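Local coordinates for Tol-Pal system protein TolB (Acinetobacter baumannii, PDB 7MX5) that probably works in the periplasm as part of the Tol-Pal system, which helps the outer membrane invaginate during cell division and keeps it intact, at residues A[262-267]-A[306-312]; A[349-355]-A[393-399]. One frame throughout, in Å; residues are numbered along the deposited sequence.

Contact 1. Residues A[262-267]-A[306-312]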
ATOM      1  N   GLU A 262       3.474  -2.317  18.517  1.00 68.88           N
ATOM      2  CA  GLU A 262       3.671  -3.100  17.306  1.00 62.90           C
ATOM      3  C   GLU A 262       5.093  -2.886  16.811  1.00 59.54           C
ATOM      4  O   GLU A 262       5.588  -1.756  16.802  1.00 58.82           O
ATOM      5  CB  GLU A 262       2.672  -2.712  16.202  1.00 60.51           C
ATOM      6  CG  GLU A 262       1.225  -2.586  16.659  1.00 61.57           C
ATOM      7  CD  GLU A 262       0.885  -1.187  17.135  1.00 65.86           C
ATOM      8  OE1 GLU A 262       1.766  -0.303  17.067  1.00 58.26           O
ATOM      9  OE2 GLU A 262      -0.261  -0.974  17.584  1.00 64.63           O
ATOM     10  N   ALA A 263       5.743  -3.970  16.397  1.00 42.46           N
ATOM     11  CA  ALA A 263       7.117  -3.931  15.920  1.00 34.49           C
ATOM     12  C   ALA A 263       7.154  -4.120  14.410  1.00 36.94           C
ATOM     13  O   ALA A 263       6.440  -4.968  13.864  1.00 41.50           O
ATOM     14  CB  ALA A 263       7.966  -5.005  16.603  1.00 40.03           C
ATOM     15  N   ARG A 264       7.987  -3.327  13.738  1.00 30.82           N
ATOM     16  CA  ARG A 264       8.120  -3.368  12.285  1.00 39.93           C
ATOM     17  C   ARG A 264       9.598  -3.355  11.924  1.00 38.77           C
ATOM     18  O   ARG A 264      10.329  -2.447  12.330  1.00 35.40           O
ATOM     19  CB  ARG A 264       7.399  -2.186  11.630  1.00 42.57           C
ATOM     20  CG  ARG A 264       5.928  -2.070  11.996  1.00 42.02           C
ATOM     21  CD  ARG A 264       5.043  -2.573  10.869  1.00 42.55           C
ATOM     22  NE  ARG A 264       3.642  -2.649  11.267  1.00 51.62           N
ATOM     23  CZ  ARG A 264       2.622  -2.324  10.485  1.00 57.34           C
ATOM     24  NH1 ARG A 264       2.810  -1.884   9.251  1.00 46.39           N
ATOM     25  NH2 ARG A 264       1.382  -2.444  10.951  1.00 54.32           N
ATOM     26  N   TYR A 265      10.028  -4.353  11.153  1.00 37.33           N
ATOM     27  CA  TYR A 265      11.428  -4.459  10.765  1.00 35.58           C
ATOM     28  C   TYR A 265      11.846  -3.292   9.880  1.00 36.38           C
ATOM     29  O   TYR A 265      11.065  -2.800   9.060  1.00 34.86           O
ATOM     30  CB  TYR A 265      11.678  -5.765  10.012  1.00 35.61           C
ATOM     31  CG  TYR A 265      11.723  -7.009  10.866  1.00 48.45           C
ATOM     32  CD1 TYR A 265      12.871  -7.354  11.566  1.00 49.72           C
ATOM     33  CD2 TYR A 265      10.629  -7.857  10.945  1.00 38.24           C
ATOM     34  CE1 TYR A 265      12.919  -8.499  12.340  1.00 53.57           C
ATOM     35  CE2 TYR A 265      10.667  -9.007  11.708  1.00 39.83           C
ATOM     36  CZ  TYR A 265      11.814  -9.324  12.402  1.00 50.18           C
ATOM     37  OH  TYR A 265      11.852 -10.467  13.167  1.00 56.00           O
ATOM     38  N   THR A 266      13.092  -2.857  10.043  1.00 31.45           N
ATOM     39  CA  THR A 266      13.673  -1.963   9.054  1.00 36.32           C
ATOM     40  C   THR A 266      14.060  -2.764   7.811  1.00 36.39           C
ATOM     41  O   THR A 266      14.503  -3.909   7.927  1.00 32.35           O
ATOM     42  CB  THR A 266      14.903  -1.251   9.620  1.00 37.08           C
ATOM     43  OG1 THR A 266      15.823  -2.219  10.136  1.00 36.15           O
ATOM     44  CG2 THR A 266      14.503  -0.293  10.733  1.00 35.79           C
ATOM     45  N   PRO A 267      13.898  -2.194   6.612  1.00 38.10           N
ATOM     46  CA  PRO A 267      14.138  -2.977   5.387  1.00 39.54           C
ATOM     47  C   PRO A 267      15.574  -3.451   5.221  1.00 40.36           C
ATOM     48  O   PRO A 267      15.820  -4.312   4.366  1.00 37.58           O
ATOM     49  CB  PRO A 267      13.739  -2.011   4.263  1.00 35.04           C
ATOM     50  CG  PRO A 267      13.814  -0.655   4.874  1.00 34.32           C
ATOM     51  CD  PRO A 267      13.446  -0.825   6.316  1.00 32.39           C
ATOM     52  N   ARG A 306       2.613   3.771  15.895  1.00 35.29           N
ATOM     53  CA  ARG A 306       2.194   2.988  14.731  1.00 42.23           C
ATOM     54  C   ARG A 306       3.031   3.335  13.500  1.00 36.36           C
ATOM     55  O   ARG A 306       2.510   3.599  12.415  1.00 33.41           O
ATOM     56  CB  ARG A 306       0.700   3.172  14.454  1.00 32.87           C
ATOM     57  CG  ARG A 306      -0.216   2.406  15.407  1.00 44.10           C
ATOM     58  CD  ARG A 306      -0.423   3.149  16.718  1.00 31.86           C
ATOM     59  NE  ARG A 306      -0.469   2.245  17.863  1.00 46.12           N
ATOM     60  CZ  ARG A 306      -0.652   2.633  19.119  1.00 51.51           C
ATOM     61  NH1 ARG A 306      -0.819   3.908  19.432  1.00 57.49           N
ATOM     62  NH2 ARG A 306      -0.669   1.719  20.084  1.00 63.80           N
ATOM     63  N   GLY A 307       4.350   3.328  13.680  1.00 35.32           N
ATOM     64  CA  GLY A 307       5.241   3.652  12.586  1.00 35.78           C
ATOM     65  C   GLY A 307       5.490   2.468  11.669  1.00 31.48           C
ATOM     66  O   GLY A 307       5.505   1.311  12.088  1.00 32.05           O
ATOM     67  N   THR A 308       5.685   2.776  10.389  1.00 32.47           N
ATOM     68  CA  THR A 308       6.049   1.780   9.394  1.00 35.41           C
ATOM     69  C   THR A 308       7.134   2.359   8.497  1.00 35.70           C
ATOM     70  O   THR A 308       7.234   3.575   8.323  1.00 33.40           O
ATOM     71  CB  THR A 308       4.839   1.334   8.557  1.00 34.84           C
ATOM     72  OG1 THR A 308       5.249   0.343   7.607  1.00 40.59           O
ATOM     73  CG2 THR A 308       4.226   2.514   7.823  1.00 28.12           C
ATOM     74  N   LEU A 309       7.950   1.473   7.934  1.00 36.26           N
ATOM     75  CA  LEU A 309       9.132   1.867   7.181  1.00 35.98           C
ATOM     76  C   LEU A 309       8.854   1.851   5.684  1.00 37.48           C
ATOM     77  O   LEU A 309       8.158   0.966   5.178  1.00 39.06           O
ATOM     78  CB  LEU A 309      10.309   0.936   7.488  1.00 37.18           C
ATOM     79  CG  LEU A 309      10.999   1.070   8.847  1.00 36.94           C
ATOM     80  CD1 LEU A 309      11.100   2.527   9.267  1.00 28.75           C
ATOM     81  CD2 LEU A 309      10.275   0.248   9.901  1.00 42.36           C
ATOM     82  N   SER A 310       9.407   2.835   4.981  1.00 37.57           N
ATOM     83  CA  SER A 310       9.402   2.802   3.528  1.00 37.20           C
ATOM     84  C   SER A 310      10.397   1.760   3.030  1.00 36.61           C
ATOM     85  O   SER A 310      11.376   1.433   3.706  1.00 34.95           O
ATOM     86  CB  SER A 310       9.745   4.179   2.957  1.00 41.73           C
ATOM     87  OG  SER A 310      11.081   4.541   3.258  1.00 40.58           O
ATOM     88  N   ALA A 311      10.128   1.228   1.835  1.00 39.84           N
ATOM     89  CA  ALA A 311      10.982   0.179   1.286  1.00 41.51           C
ATOM     90  C   ALA A 311      12.419   0.659   1.123  1.00 44.85           C
ATOM     91  O   ALA A 311      13.366  -0.110   1.322  1.00 47.37           O
ATOM     92  CB  ALA A 311      10.421  -0.310  -0.050  1.00 45.62           C
ATOM     93  N   ASP A 312      12.600   1.933   0.765  1.00 47.82           N
ATOM     94  CA  ASP A 312      13.945   2.484   0.646  1.00 49.73           C
ATOM     95  C   ASP A 312      14.626   2.611   2.003  1.00 47.49           C
ATOM     96  O   ASP A 312      15.859   2.560   2.084  1.00 58.01           O
ATOM     97  CB  ASP A 312      13.893   3.840  -0.062  1.00 48.92           C
ATOM     98  CG  ASP A 312      13.003   4.843   0.657  1.00 57.75           C
ATOM     99  OD1 ASP A 312      13.280   5.172   1.828  1.00 57.04           O
ATOM    100  OD2 ASP A 312      12.020   5.308   0.042  1.00 61.22           O
TER
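This is a side-by-side contact between the inner strands of two neighbouring beta-propeller blades, with E262 and R306 paired at one end and P267 and L309 packed at the other. The short strand pieces 263-265 and 306-309 run almost parallel, 9° apart, with axes 6.9 Å from each other. They belong to different sheets, and side chains fill the gap between them.

At the first end, R306 NE gives a nearly straight hydrogen bond to E262 OE2 (3.2 Å, 171°), as part of a salt bridge. The carboxylate oxygen accepts on its syn lone pair and lies in the guanidinium plane. The two flat groups are steeply tilted to each other, and NE is the one donor with a bond to this carboxylate. R306 has a second acid partner, since its NH1 pairs with D348.

In the middle, the aliphatic part of R264 lies over the backbone, with R264 CG 3.4 Å from G307 O. Its NH1 only approaches T308 OG1, at 3.7 Å. Each blade of this six-bladed TolB propeller is a four- or five-stranded antiparallel sheet, and the innermost strand of each blade lines the central axis. Here the two blades are consecutive: 263-265 starts one and 304-309 starts the next.

L309 wedges into the far half of the interface. Its chi1 of -73° sets CG beside its own backbone N, and CD2 then comes 3.3 Å from Y265 O. L309 CB packs against P267 CD at 3.8 Å, with the two side chains crossing at about a right angle. L309 also touches I273 and I316, one from each blade. The ring of P267 also rests on the turn after the strand, with CG 3.4 Å from S310 O and CB 3.5 Å from A311 O.

Contact 2. Residues A[349-355]-A[393-399]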
ATOM      1  N   GLU A 349      -4.234   3.858  13.914  1.00 34.66           N
ATOM      2  CA  GLU A 349      -3.954   2.619  13.206  1.00 37.50           C
ATOM      3  C   GLU A 349      -2.770   2.828  12.272  1.00 39.64           C
ATOM      4  O   GLU A 349      -2.550   3.928  11.759  1.00 36.62           O
ATOM      5  CB  GLU A 349      -5.186   2.147  12.423  1.00 36.53           C
ATOM      6  CG  GLU A 349      -5.115   0.725  11.901  1.00 33.18           C
ATOM      7  CD  GLU A 349      -6.486   0.085  11.799  1.00 39.39           C
ATOM      8  OE1 GLU A 349      -7.054  -0.278  12.851  1.00 33.98           O
ATOM      9  OE2 GLU A 349      -7.003  -0.042  10.671  1.00 41.84           O
ATOM     10  N   SER A 350      -2.019   1.757  12.048  1.00 40.25           N
ATOM     11  CA  SER A 350      -0.778   1.857  11.290  1.00 37.79           C
ATOM     12  C   SER A 350      -1.058   2.170   9.824  1.00 39.30           C
ATOM     13  O   SER A 350      -1.944   1.553   9.220  1.00 34.02           O
ATOM     14  CB  SER A 350       0.014   0.557  11.403  1.00 33.87           C
ATOM     15  OG  SER A 350       1.405   0.795  11.283  1.00 44.09           O
ATOM     16  N   PRO A 351      -0.340   3.110   9.223  1.00 34.58           N
ATOM     17  CA  PRO A 351      -0.397   3.293   7.771  1.00 33.33           C
ATOM     18  C   PRO A 351       0.495   2.262   7.088  1.00 35.70           C
ATOM     19  O   PRO A 351       1.110   1.412   7.731  1.00 34.63           O
ATOM     20  CB  PRO A 351       0.123   4.722   7.563  1.00 38.27           C
ATOM     21  CG  PRO A 351       0.548   5.229   8.928  1.00 28.13           C
ATOM     22  CD  PRO A 351       0.571   4.067   9.866  1.00 37.13           C
ATOM     23  N   SER A 352       0.563   2.347   5.761  1.00 34.80           N
ATOM     24  CA  SER A 352       1.362   1.406   4.989  1.00 29.78           C
ATOM     25  C   SER A 352       1.907   2.098   3.751  1.00 33.58           C
ATOM     26  O   SER A 352       1.143   2.680   2.975  1.00 32.67           O
ATOM     27  CB  SER A 352       0.537   0.175   4.595  1.00 37.17           C
ATOM     28  OG  SER A 352       1.374  -0.932   4.310  1.00 35.69           O
ATOM     29  N   PHE A 353       3.222   2.026   3.573  1.00 26.81           N
ATOM     30  CA  PHE A 353       3.882   2.636   2.429  1.00 28.02           C
ATOM     31  C   PHE A 353       3.683   1.795   1.174  1.00 30.42           C
ATOM     32  O   PHE A 353       3.639   0.562   1.224  1.00 32.64           O
ATOM     33  CB  PHE A 353       5.378   2.796   2.697  1.00 28.86           C
ATOM     34  CG  PHE A 353       5.769   4.160   3.191  1.00 36.16           C
ATOM     35  CD1 PHE A 353       5.590   5.278   2.394  1.00 39.58           C
ATOM     36  CD2 PHE A 353       6.331   4.319   4.447  1.00 28.33           C
ATOM     37  CE1 PHE A 353       5.957   6.534   2.846  1.00 47.31           C
ATOM     38  CE2 PHE A 353       6.701   5.570   4.902  1.00 38.83           C
ATOM     39  CZ  PHE A 353       6.513   6.679   4.102  1.00 35.01           C
ATOM     40  N   SER A 354       3.566   2.477   0.040  1.00 27.98           N
ATOM     41  CA  SER A 354       3.600   1.780  -1.234  1.00 36.59           C
ATOM     42  C   SER A 354       5.042   1.406  -1.577  1.00 27.97           C
ATOM     43  O   SER A 354       5.982   2.047  -1.101  1.00 35.31           O
ATOM     44  CB  SER A 354       3.007   2.652  -2.337  1.00 33.40           C
ATOM     45  OG  SER A 354       3.827   3.776  -2.600  1.00 32.46           O
ATOM     46  N   PRO A 355       5.241   0.360  -2.384  1.00 37.90           N
ATOM     47  CA  PRO A 355       6.614  -0.075  -2.701  1.00 34.89           C
ATOM     48  C   PRO A 355       7.525   1.028  -3.219  1.00 38.68           C
ATOM     49  O   PRO A 355       8.730   0.995  -2.937  1.00 36.32           O
ATOM     50  CB  PRO A 355       6.397  -1.165  -3.758  1.00 41.61           C
ATOM     51  CG  PRO A 355       5.037  -1.700  -3.484  1.00 42.05           C
ATOM     52  CD  PRO A 355       4.226  -0.603  -2.850  1.00 40.37           C
ATOM     53  N   ARG A 393     -10.308  -1.639   7.639  1.00 34.21           N
ATOM     54  CA  ARG A 393      -9.298  -1.418   8.663  1.00 39.75           C
ATOM     55  C   ARG A 393      -8.015  -2.160   8.318  1.00 30.07           C
ATOM     56  O   ARG A 393      -8.020  -3.153   7.586  1.00 33.05           O
ATOM     57  CB  ARG A 393      -9.789  -1.863  10.049  1.00 36.96           C
ATOM     58  CG  ARG A 393     -11.183  -1.378  10.408  1.00 46.96           C
ATOM     59  CD  ARG A 393     -11.132   0.016  11.000  1.00 33.85           C
ATOM     60  NE  ARG A 393     -10.061   0.145  11.979  1.00 36.86           N
ATOM     61  CZ  ARG A 393     -10.252   0.220  13.289  1.00 49.42           C
ATOM     62  NH1 ARG A 393     -11.467   0.190  13.812  1.00 48.53           N
ATOM     63  NH2 ARG A 393      -9.199   0.329  14.093  1.00 48.16           N
ATOM     64  N   GLU A 394      -6.911  -1.651   8.866  1.00 33.62           N
ATOM     65  CA  GLU A 394      -5.593  -2.279   8.863  1.00 28.37           C
ATOM     66  C   GLU A 394      -5.127  -2.657   7.461  1.00 31.33           C
ATOM     67  O   GLU A 394      -4.985  -3.850   7.159  1.00 32.59           O
ATOM     68  CB  GLU A 394      -5.607  -3.513   9.766  1.00 35.50           C
ATOM     69  CG  GLU A 394      -5.241  -3.218  11.212  1.00 37.67           C
ATOM     70  CD  GLU A 394      -5.668  -4.321  12.163  1.00 43.67           C
ATOM     71  OE1 GLU A 394      -6.649  -5.032  11.853  1.00 33.06           O
ATOM     72  OE2 GLU A 394      -5.023  -4.478  13.220  1.00 39.78           O
ATOM     73  N   PRO A 395      -4.868  -1.690   6.586  1.00 27.99           N
ATOM     74  CA  PRO A 395      -4.348  -2.019   5.257  1.00 31.55           C
ATOM     75  C   PRO A 395      -2.866  -2.360   5.305  1.00 26.80           C
ATOM     76  O   PRO A 395      -2.131  -1.960   6.209  1.00 35.96           O
ATOM     77  CB  PRO A 395      -4.593  -0.737   4.458  1.00 41.19           C
ATOM     78  CG  PRO A 395      -4.502   0.342   5.478  1.00 33.97           C
ATOM     79  CD  PRO A 395      -5.056  -0.238   6.757  1.00 32.88           C
ATOM     80  N   ALA A 396      -2.436  -3.120   4.299  1.00 31.16           N
ATOM     81  CA  ALA A 396      -1.033  -3.511   4.181  1.00 32.81           C
ATOM     82  C   ALA A 396      -0.695  -3.630   2.702  1.00 37.53           C
ATOM     83  O   ALA A 396      -1.123  -4.582   2.042  1.00 31.38           O
ATOM     84  CB  ALA A 396      -0.761  -4.822   4.915  1.00 27.82           C
ATOM     85  N   TRP A 397       0.064  -2.665   2.189  1.00 34.44           N
ATOM     86  CA  TRP A 397       0.472  -2.685   0.791  1.00 30.24           C
ATOM     87  C   TRP A 397       1.507  -3.779   0.564  1.00 34.51           C
ATOM     88  O   TRP A 397       2.517  -3.847   1.270  1.00 32.05           O
ATOM     89  CB  TRP A 397       1.040  -1.325   0.390  1.00 36.25           C
ATOM     90  CG  TRP A 397       0.798  -0.950  -1.043  1.00 42.53           C
ATOM     91  CD1 TRP A 397       1.030  -1.723  -2.144  1.00 33.78           C
ATOM     92  CD2 TRP A 397       0.288   0.298  -1.528  1.00 33.04           C
ATOM     93  NE1 TRP A 397       0.691  -1.033  -3.284  1.00 39.40           N
ATOM     94  CE2 TRP A 397       0.233   0.210  -2.933  1.00 36.20           C
ATOM     95  CE3 TRP A 397      -0.131   1.481  -0.910  1.00 32.94           C
ATOM     96  CZ2 TRP A 397      -0.223   1.258  -3.730  1.00 43.39           C
ATOM     97  CZ3 TRP A 397      -0.584   2.521  -1.703  1.00 33.36           C
ATOM     98  CH2 TRP A 397      -0.626   2.401  -3.098  1.00 39.76           C
ATOM     99  N   ALA A 398       1.255  -4.637  -0.422  1.00 29.60           N
ATOM    100  CA  ALA A 398       2.182  -5.719  -0.716  1.00 40.29           C
ATOM    101  C   ALA A 398       3.505  -5.155  -1.230  1.00 39.55           C
ATOM    102  O   ALA A 398       3.512  -4.245  -2.064  1.00 35.15           O
ATOM    103  CB  ALA A 398       1.587  -6.677  -1.746  1.00 31.73           C
ATOM    104  N   PRO A 399       4.633  -5.670  -0.759  1.00 38.31           N
ATOM    105  CA  PRO A 399       5.937  -5.141  -1.164  1.00 45.02           C
ATOM    106  C   PRO A 399       6.313  -5.612  -2.565  1.00 46.44           C
ATOM    107  O   PRO A 399       5.595  -6.372  -3.214  1.00 47.72           O
ATOM    108  CB  PRO A 399       6.881  -5.718  -0.107  1.00 52.50           C
ATOM    109  CG  PRO A 399       6.248  -7.016   0.259  1.00 44.31           C
ATOM    110  CD  PRO A 399       4.763  -6.758   0.226  1.00 42.37           C
TER
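The side chain of E349 reaches R393 because its CG stands opposite the backbone N (chi1 -167°) and the chain stays extended beyond it. R393 is bent at chi2 and chi3, which brings the edge of its guanidinium to the carboxylate. R393 NH2 gives a hydrogen bond to E349 OE1 (2.6 Å), meeting it from above the carboxylate plane. R393 NE adds two weak bonds, one to each oxygen. E349 OE2 also faces the backbone N of E394, but the modelled spacing there is too short to trust in detail.

Further along, S352 OG accepts a hydrogen bond from W397 N (3.0 Å, 158°). This side chain-to-backbone bond joins strand 352-353 to strand 391-397, the inner strands of two adjoining propeller blades. The second strand closes the ring: this C-terminal strand completes a sheet whose other strands, 135-141, 150-156 and 163-168, come from much earlier in the chain.

At the far end, one face of the W397 indole is covered by two CH-pi contacts. S354 CB sits 3.4 Å from the centroid of the six-membered ring, 3° off its normal. P355 CD lies 3.7 Å from the centroid of the five-membered ring. S354 OG is turned to N356 and the backbone N of M359, in its own blade.

R393 probably offsets the charge of buried E349, which also has the carboxylate of E394 nearby. The arginine would favour the charged form of E349, while E394 would work against it.

Contacts 1 and 2 are the same kind of junction, inner strand against inner strand, at different seams of the propeller. They share no strand but are neighbours: strand 304-309 of contact 1 is followed in the ring by strand 352-353 of contact 2. They touch directly, with a probable hydrogen bond from S350 OG to R306 O (3.2 Å). Both are partly buried, contact 2 with more buried residues. The centre of contact 2 lies about 4 Å from the centre of the chain, that of contact 1 about 13 Å. Both have a glutamate-arginine pair at one end and a proline at the other. Contact 1 packs leucine against its proline, while contact 2 uses tryptophan and adds a serine-to-backbone bond.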